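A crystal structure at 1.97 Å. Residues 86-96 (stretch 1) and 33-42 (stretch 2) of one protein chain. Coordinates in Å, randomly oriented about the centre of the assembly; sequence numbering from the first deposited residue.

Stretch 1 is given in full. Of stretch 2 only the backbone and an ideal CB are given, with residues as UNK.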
ATOM      1  N   ARG A  86      -9.204  40.899  39.355  1.00 37.91           N
ATOM      2  CA  ARG A  86      -9.211  41.425  40.716  1.00 38.57           C
ATOM      3  C   ARG A  86      -8.350  42.675  40.831  1.00 40.72           C
ATOM      4  O   ARG A  86      -8.724  43.627  41.523  1.00 43.52           O
ATOM      5  CB  ARG A  86      -8.768  40.350  41.709  1.00 49.53           C
ATOM      6  CG  ARG A  86      -9.850  39.300  41.959  1.00 57.03           C
ATOM      7  CD  ARG A  86      -9.559  38.438  43.180  1.00 66.93           C
ATOM      8  NE  ARG A  86      -8.256  37.782  43.096  1.00 74.51           N
ATOM      9  CZ  ARG A  86      -8.042  36.599  42.522  1.00 77.30           C
ATOM     10  NH1 ARG A  86      -9.049  35.924  41.976  1.00 69.42           N
ATOM     11  NH2 ARG A  86      -6.815  36.087  42.497  1.00 79.57           N
ATOM     12  N   GLU A  87      -7.205  42.711  40.146  1.00 49.83           N
ATOM     13  CA  GLU A  87      -6.463  43.966  40.082  1.00 51.28           C
ATOM     14  C   GLU A  87      -7.321  45.049  39.451  1.00 49.29           C
ATOM     15  O   GLU A  87      -7.350  46.189  39.926  1.00 58.76           O
ATOM     16  CB  GLU A  87      -5.156  43.793  39.302  1.00 53.32           C
ATOM     17  CG  GLU A  87      -4.321  42.610  39.742  1.00 70.57           C
ATOM     18  CD  GLU A  87      -4.220  42.503  41.253  1.00 88.41           C
ATOM     19  OE1 GLU A  87      -3.605  43.396  41.879  1.00 96.82           O
ATOM     20  OE2 GLU A  87      -4.769  41.529  41.815  1.00 90.04           O
ATOM     21  N   LEU A  88      -8.048  44.705  38.390  1.00 44.48           N
ATOM     22  CA  LEU A  88      -8.987  45.655  37.808  1.00 44.48           C
ATOM     23  C   LEU A  88      -9.960  46.177  38.857  1.00 40.62           C
ATOM     24  O   LEU A  88     -10.126  47.389  39.020  1.00 46.47           O
ATOM     25  CB  LEU A  88      -9.746  44.997  36.666  1.00 38.35           C
ATOM     26  CG  LEU A  88      -9.530  45.642  35.306  1.00 51.86           C
ATOM     27  CD1 LEU A  88     -10.199  44.791  34.231  1.00 54.07           C
ATOM     28  CD2 LEU A  88     -10.049  47.089  35.296  1.00 49.64           C
ATOM     29  N   ARG A  89     -10.614  45.269  39.580  1.00 45.28           N
ATOM     30  CA  ARG A  89     -11.661  45.676  40.507  1.00 50.51           C
ATOM     31  C   ARG A  89     -11.130  46.521  41.644  1.00 53.66           C
ATOM     32  O   ARG A  89     -11.909  47.233  42.283  1.00 52.80           O
ATOM     33  CB  ARG A  89     -12.383  44.453  41.073  1.00 52.87           C
ATOM     34  CG  ARG A  89     -13.201  43.691  40.050  1.00 49.38           C
ATOM     35  CD  ARG A  89     -14.173  44.611  39.339  1.00 48.73           C
ATOM     36  NE  ARG A  89     -15.020  43.899  38.376  1.00 45.15           N
ATOM     37  CZ  ARG A  89     -15.691  44.510  37.403  1.00 41.45           C
ATOM     38  NH1 ARG A  89     -15.577  45.827  37.265  1.00 43.22           N
ATOM     39  NH2 ARG A  89     -16.455  43.815  36.558  1.00 33.03           N
ATOM     40  N   GLU A  90      -9.830  46.456  41.930  1.00 59.44           N
ATOM     41  CA  GLU A  90      -9.293  47.316  42.975  1.00 64.55           C
ATOM     42  C   GLU A  90      -9.597  48.775  42.679  1.00 60.58           C
ATOM     43  O   GLU A  90      -9.925  49.542  43.588  1.00 63.08           O
ATOM     44  CB  GLU A  90      -7.789  47.092  43.128  1.00 73.69           C
ATOM     45  CG  GLU A  90      -7.440  45.791  43.836  1.00 87.43           C
ATOM     46  CD  GLU A  90      -5.961  45.680  44.162  1.00102.35           C
ATOM     47  OE1 GLU A  90      -5.135  46.135  43.341  1.00105.28           O
ATOM     48  OE2 GLU A  90      -5.625  45.147  45.243  1.00109.22           O
ATOM     49  N   LYS A  91      -9.529  49.171  41.405  1.00 58.53           N
ATOM     50  CA  LYS A  91      -9.691  50.569  41.030  1.00 62.15           C
ATOM     51  C   LYS A  91     -10.924  50.851  40.184  1.00 61.68           C
ATOM     52  O   LYS A  91     -11.335  52.010  40.101  1.00 68.34           O
ATOM     53  CB  LYS A  91      -8.444  51.065  40.279  1.00 64.70           C
ATOM     54  CG  LYS A  91      -8.461  52.546  39.918  1.00 73.68           C
ATOM     55  CD  LYS A  91      -8.407  53.443  41.150  1.00 77.34           C
ATOM     56  CE  LYS A  91      -8.416  54.920  40.769  1.00 76.67           C
ATOM     57  NZ  LYS A  91      -8.053  55.817  41.904  1.00 74.75           N
ATOM     58  N   ASN A  92     -11.533  49.838  39.567  1.00 55.82           N
ATOM     59  CA  ASN A  92     -12.723  50.039  38.739  1.00 58.62           C
ATOM     60  C   ASN A  92     -13.763  48.968  39.062  1.00 59.60           C
ATOM     61  O   ASN A  92     -13.708  47.849  38.532  1.00 54.41           O
ATOM     62  CB  ASN A  92     -12.367  50.030  37.257  1.00 61.54           C
ATOM     63  CG  ASN A  92     -13.538  50.418  36.384  1.00 65.84           C
ATOM     64  OD1 ASN A  92     -14.694  50.169  36.731  1.00 64.59           O
ATOM     65  ND2 ASN A  92     -13.249  51.043  35.247  1.00 70.41           N
ATOM     66  N   THR A  93     -14.730  49.330  39.906  1.00 64.05           N
ATOM     67  CA  THR A  93     -15.840  48.460  40.277  1.00 61.76           C
ATOM     68  C   THR A  93     -17.055  48.630  39.372  1.00 59.14           C
ATOM     69  O   THR A  93     -18.065  47.947  39.576  1.00 54.95           O
ATOM     70  CB  THR A  93     -16.254  48.732  41.726  1.00 65.25           C
ATOM     71  OG1 THR A  93     -17.166  49.839  41.765  1.00 65.86           O
ATOM     72  CG2 THR A  93     -15.038  49.080  42.556  1.00 72.27           C
ATOM     73  N   ASP A  94     -16.985  49.525  38.388  1.00 53.07           N
ATOM     74  CA  ASP A  94     -18.135  49.867  37.563  1.00 52.80           C
ATOM     75  C   ASP A  94     -18.236  49.005  36.303  1.00 52.64           C
ATOM     76  O   ASP A  94     -19.313  48.483  35.997  1.00 55.33           O
ATOM     77  CB  ASP A  94     -18.072  51.352  37.178  1.00 59.74           C
ATOM     78  CG  ASP A  94     -17.754  52.252  38.363  1.00 71.87           C
ATOM     79  OD1 ASP A  94     -18.689  52.620  39.104  1.00 72.92           O
ATOM     80  OD2 ASP A  94     -16.567  52.595  38.550  1.00 80.10           O
ATOM     81  N   VAL A  95     -17.135  48.843  35.572  1.00 49.35           N
ATOM     82  CA  VAL A  95     -17.210  48.327  34.194  1.00 45.89           C
ATOM     83  C   VAL A  95     -17.640  46.866  34.210  1.00 40.00           C
ATOM     84  O   VAL A  95     -17.011  46.045  34.902  1.00 37.64           O
ATOM     85  CB  VAL A  95     -15.866  48.482  33.491  1.00 44.89           C
ATOM     86  CG1 VAL A  95     -14.817  47.622  34.178  1.00 46.30           C
ATOM     87  CG2 VAL A  95     -16.004  48.084  32.031  1.00 40.28           C
ATOM     88  N   PRO A  96     -18.673  46.482  33.455  1.00 36.20           N
ATOM     89  CA  PRO A  96     -19.032  45.064  33.378  1.00 30.62           C
ATOM     90  C   PRO A  96     -17.979  44.294  32.598  1.00 30.48           C
ATOM     91  O   PRO A  96     -17.511  44.733  31.544  1.00 31.58           O
ATOM     92  CB  PRO A  96     -20.388  45.069  32.655  1.00 30.95           C
ATOM     93  CG  PRO A  96     -20.907  46.479  32.834  1.00 34.09           C
ATOM     94  CD  PRO A  96     -19.690  47.347  32.832  1.00 37.04           C
ATOM     95  N   UNK A  33      -2.978  43.422  28.623  1.00 33.86           N
ATOM     96  CA  UNK A  33      -4.430  43.313  28.685  1.00 37.84           C
ATOM     97  C   UNK A  33      -5.008  44.316  29.669  1.00 31.57           C
ATOM     98  O   UNK A  33      -5.967  45.037  29.357  1.00 39.33           O
ATOM     99  CB  UNK A  33      -4.845  41.893  29.075  1.00 37.84           C
ATOM    100  N   UNK A  34      -4.495  44.306  30.893  1.00 36.63           N
ATOM    101  CA  UNK A  34      -4.885  45.280  31.901  1.00 43.16           C
ATOM    102  C   UNK A  34      -4.835  46.699  31.345  1.00 42.35           C
ATOM    103  O   UNK A  34      -5.821  47.440  31.402  1.00 40.08           O
ATOM    104  CB  UNK A  34      -3.981  45.163  33.130  1.00 43.16           C
ATOM    105  N   UNK A  35      -3.667  47.112  30.839  1.00 42.60           N
ATOM    106  CA  UNK A  35      -3.559  48.419  30.192  1.00 41.60           C
ATOM    107  C   UNK A  35      -4.646  48.607  29.136  1.00 40.18           C
ATOM    108  O   UNK A  35      -5.255  49.679  29.051  1.00 37.69           O
ATOM    109  CB  UNK A  35      -2.177  48.583  29.556  1.00 41.60           C
ATOM    110  N   UNK A  36      -4.921  47.562  28.345  1.00 42.23           N
ATOM    111  CA  UNK A  36      -5.918  47.661  27.276  1.00 45.35           C
ATOM    112  C   UNK A  36      -7.320  47.843  27.838  1.00 42.35           C
ATOM    113  O   UNK A  36      -8.078  48.702  27.369  1.00 35.28           O
ATOM    114  CB  UNK A  36      -5.872  46.416  26.388  1.00 45.35           C
ATOM    115  N   UNK A  37      -7.684  47.047  28.849  1.00 38.21           N
ATOM    116  CA  UNK A  37      -8.986  47.216  29.489  1.00 36.74           C
ATOM    117  C   UNK A  37      -9.157  48.651  29.957  1.00 37.32           C
ATOM    118  O   UNK A  37     -10.188  49.289  29.701  1.00 36.90           O
ATOM    119  CB  UNK A  37      -9.143  46.250  30.665  1.00 36.74           C
ATOM    120  N   UNK A  38      -8.142  49.183  30.646  1.00 32.04           N
ATOM    121  CA  UNK A  38      -8.241  50.543  31.159  1.00 45.01           C
ATOM    122  C   UNK A  38      -8.407  51.533  30.014  1.00 44.41           C
ATOM    123  O   UNK A  38      -9.236  52.449  30.087  1.00 43.16           O
ATOM    124  CB  UNK A  38      -7.007  50.895  31.993  1.00 45.01           C
ATOM    125  N   UNK A  39      -7.637  51.347  28.941  1.00 44.06           N
ATOM    126  CA  UNK A  39      -7.800  52.167  27.749  1.00 48.01           C
ATOM    127  C   UNK A  39      -9.204  52.036  27.175  1.00 39.87           C
ATOM    128  O   UNK A  39      -9.799  53.032  26.753  1.00 40.95           O
ATOM    129  CB  UNK A  39      -6.762  51.781  26.693  1.00 48.01           C
ATOM    130  N   UNK A  40      -9.749  50.816  27.148  1.00 35.80           N
ATOM    131  CA  UNK A  40     -11.064  50.597  26.551  1.00 32.75           C
ATOM    132  C   UNK A  40     -12.140  51.349  27.314  1.00 36.56           C
ATOM    133  O   UNK A  40     -13.038  51.953  26.710  1.00 36.57           O
ATOM    134  CB  UNK A  40     -11.394  49.104  26.513  1.00 32.75           C
ATOM    135  N   UNK A  41     -12.054  51.330  28.648  1.00 33.93           N
ATOM    136  CA  UNK A  41     -12.997  52.059  29.489  1.00 39.98           C
ATOM    137  C   UNK A  41     -12.908  53.551  29.209  1.00 43.29           C
ATOM    138  O   UNK A  41     -13.923  54.221  29.001  1.00 43.95           O
ATOM    139  CB  UNK A  41     -12.732  51.778  30.969  1.00 39.98           C
ATOM    140  N   UNK A  42     -11.686  54.094  29.206  1.00 48.11           N
ATOM    141  CA  UNK A  42     -11.496  55.513  28.929  1.00 54.36           C
ATOM    142  C   UNK A  42     -11.995  55.898  27.542  1.00 52.16           C
ATOM    143  O   UNK A  42     -12.319  57.070  27.299  1.00 46.87           O
ATOM    144  CB  UNK A  42     -10.017  55.881  29.068  1.00 54.36           C
TER

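Stretch 1 offers its neighbour two different surfaces. It begins as a helix, which presents L88, and continues into a loop held together internally, with R89 NH1 giving a hydrogen bond to N92 O (3.0 Å) and N92 OD1 accepting one from V95 N (3.0 Å). Stretch 2 is helical throughout, its axis 11.0 Å from the other at closest approach and inclined by 38° in the same general direction, so every fourth or third position should return to the contact.

Position 33 points its CB out of reach, and stretch 1 sets no demand there; the residue is T33, whose hydroxyl is hydrogen-bonded elsewhere in the structure.

At position 34 the CA-to-CB bond runs sideways and the ideal CB has nothing of stretch 1 close by, yet its CA lies 7.2 Å from the CA of L88. A small residue would leave this gap unfilled from here; leucine, isoleucine or methionine could lean across to the apolar flank of L88, and a long polar chain could pass along E87. The residue is L34, with chi1 t and chi2 p. Its CD1 comes to 3.7 Å from L88 CG, while CD2 is 4.4 Å from E87 CB, an approach to the aliphatic base of a side chain whose end leads away.

Positions 35 and 36 both turn from the contact, so many helix formers would serve. They are E35 and L36, neither touching stretch 1.

Position 37 points toward stretch 1, its ideal CB already 4.0 Å from L88 CD1. With so little depth, alanine, valine or perhaps another compact apolar residue would suit. It is V37, with chi1 t; CG1 packs 3.3 Å from L88 CD1. L88 thus lies against both 34 and 37, one turn of the helix.

Position 38 sets off sideways with nothing near its CB. Any long or polar chain could be accommodated, including one that bends toward the other helix. It is R38, extended through chi2 and chi3 (both t); its end comes nearer and is partly covered by stretch 1, but without a close contact or a hydrogen bond.

Positions 39 and 40 are out of reach and place no requirement on the contact. They hold A39 and L40.

Position 41 points toward the loop, its ideal CB 4.4 Å from N92 ND2 and 5.0 Å from V95 CG2. The amide nitrogen could invite a serine, threonine or other acceptor, whereas the valine methyl favours a branched apolar residue. The deposited choice is apolar: V41, chi1 t, sends CG2 to 3.8 Å from V95 CG2 and CG1 to 3.7 Å from N92 ND2, a packing contact without a hydrogen bond.

Position 42 faces elsewhere and could be almost any helix-compatible residue; it is E42. The rule that emerges is economical: the closest contacts come from three apolar side chains, at 34, 37 and 41, R38 adds a looser cover, and no hydrogen bond crosses.

Stretch 2 33-42: TLELVRALVE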
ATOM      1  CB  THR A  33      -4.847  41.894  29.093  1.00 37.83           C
ATOM      2  OG1 THR A  33      -4.245  40.924  28.221  1.00 37.36           O
ATOM      3  CG2 THR A  33      -6.356  41.764  29.034  1.00 33.87           C
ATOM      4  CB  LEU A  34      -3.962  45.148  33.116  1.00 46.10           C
ATOM      5  CG  LEU A  34      -4.422  45.873  34.374  1.00 45.67           C
ATOM      6  CD1 LEU A  34      -5.878  45.507  34.636  1.00 44.50           C
ATOM      7  CD2 LEU A  34      -3.540  45.463  35.530  1.00 41.72           C
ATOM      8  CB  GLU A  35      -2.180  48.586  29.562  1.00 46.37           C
ATOM      9  CG  GLU A  35      -1.090  49.031  30.519  1.00 59.53           C
ATOM     10  CD  GLU A  35       0.025  49.800  29.811  1.00 73.16           C
ATOM     11  OE1 GLU A  35       0.951  49.153  29.267  1.00 72.49           O
ATOM     12  OE2 GLU A  35      -0.037  51.054  29.793  1.00 79.35           O
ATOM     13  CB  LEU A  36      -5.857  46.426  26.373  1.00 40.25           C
ATOM     14  CG  LEU A  36      -4.610  46.408  25.489  1.00 43.95           C
ATOM     15  CD1 LEU A  36      -4.452  45.079  24.766  1.00 39.47           C
ATOM     16  CD2 LEU A  36      -4.636  47.579  24.509  1.00 44.52           C
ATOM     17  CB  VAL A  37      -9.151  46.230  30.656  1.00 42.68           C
ATOM     18  CG1 VAL A  37     -10.476  46.498  31.381  1.00 38.22           C
ATOM     19  CG2 VAL A  37      -9.059  44.784  30.144  1.00 35.21           C
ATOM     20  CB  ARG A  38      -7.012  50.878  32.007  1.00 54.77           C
ATOM     21  CG  ARG A  38      -7.058  50.318  33.430  1.00 52.19           C
ATOM     22  CD  ARG A  38      -5.693  50.339  34.085  1.00 54.16           C
ATOM     23  NE  ARG A  38      -5.710  49.674  35.388  1.00 59.06           N
ATOM     24  CZ  ARG A  38      -4.626  49.278  36.048  1.00 64.87           C
ATOM     25  NH1 ARG A  38      -3.418  49.475  35.530  1.00 69.47           N
ATOM     26  NH2 ARG A  38      -4.747  48.682  37.228  1.00 63.26           N
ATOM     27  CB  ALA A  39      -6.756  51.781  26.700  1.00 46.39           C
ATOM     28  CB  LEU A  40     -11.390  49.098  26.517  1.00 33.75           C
ATOM     29  CG  LEU A  40     -10.579  48.245  25.542  1.00 34.47           C
ATOM     30  CD1 LEU A  40     -10.959  46.780  25.709  1.00 34.26           C
ATOM     31  CD2 LEU A  40     -10.811  48.734  24.119  1.00 39.75           C
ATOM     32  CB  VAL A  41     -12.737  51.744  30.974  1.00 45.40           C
ATOM     33  CG1 VAL A  41     -13.616  52.601  31.872  1.00 49.60           C
ATOM     34  CG2 VAL A  41     -12.970  50.254  31.239  1.00 48.30           C
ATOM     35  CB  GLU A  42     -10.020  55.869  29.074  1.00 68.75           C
ATOM     36  CG  GLU A  42      -9.461  55.547  30.445  1.00 83.57           C
ATOM     37  CD  GLU A  42     -10.206  56.266  31.555  1.00 93.08           C
ATOM     38  OE1 GLU A  42      -9.762  57.365  31.960  1.00 99.52           O
ATOM     39  OE2 GLU A  42     -11.246  55.739  32.010  1.00 88.94           O
TER
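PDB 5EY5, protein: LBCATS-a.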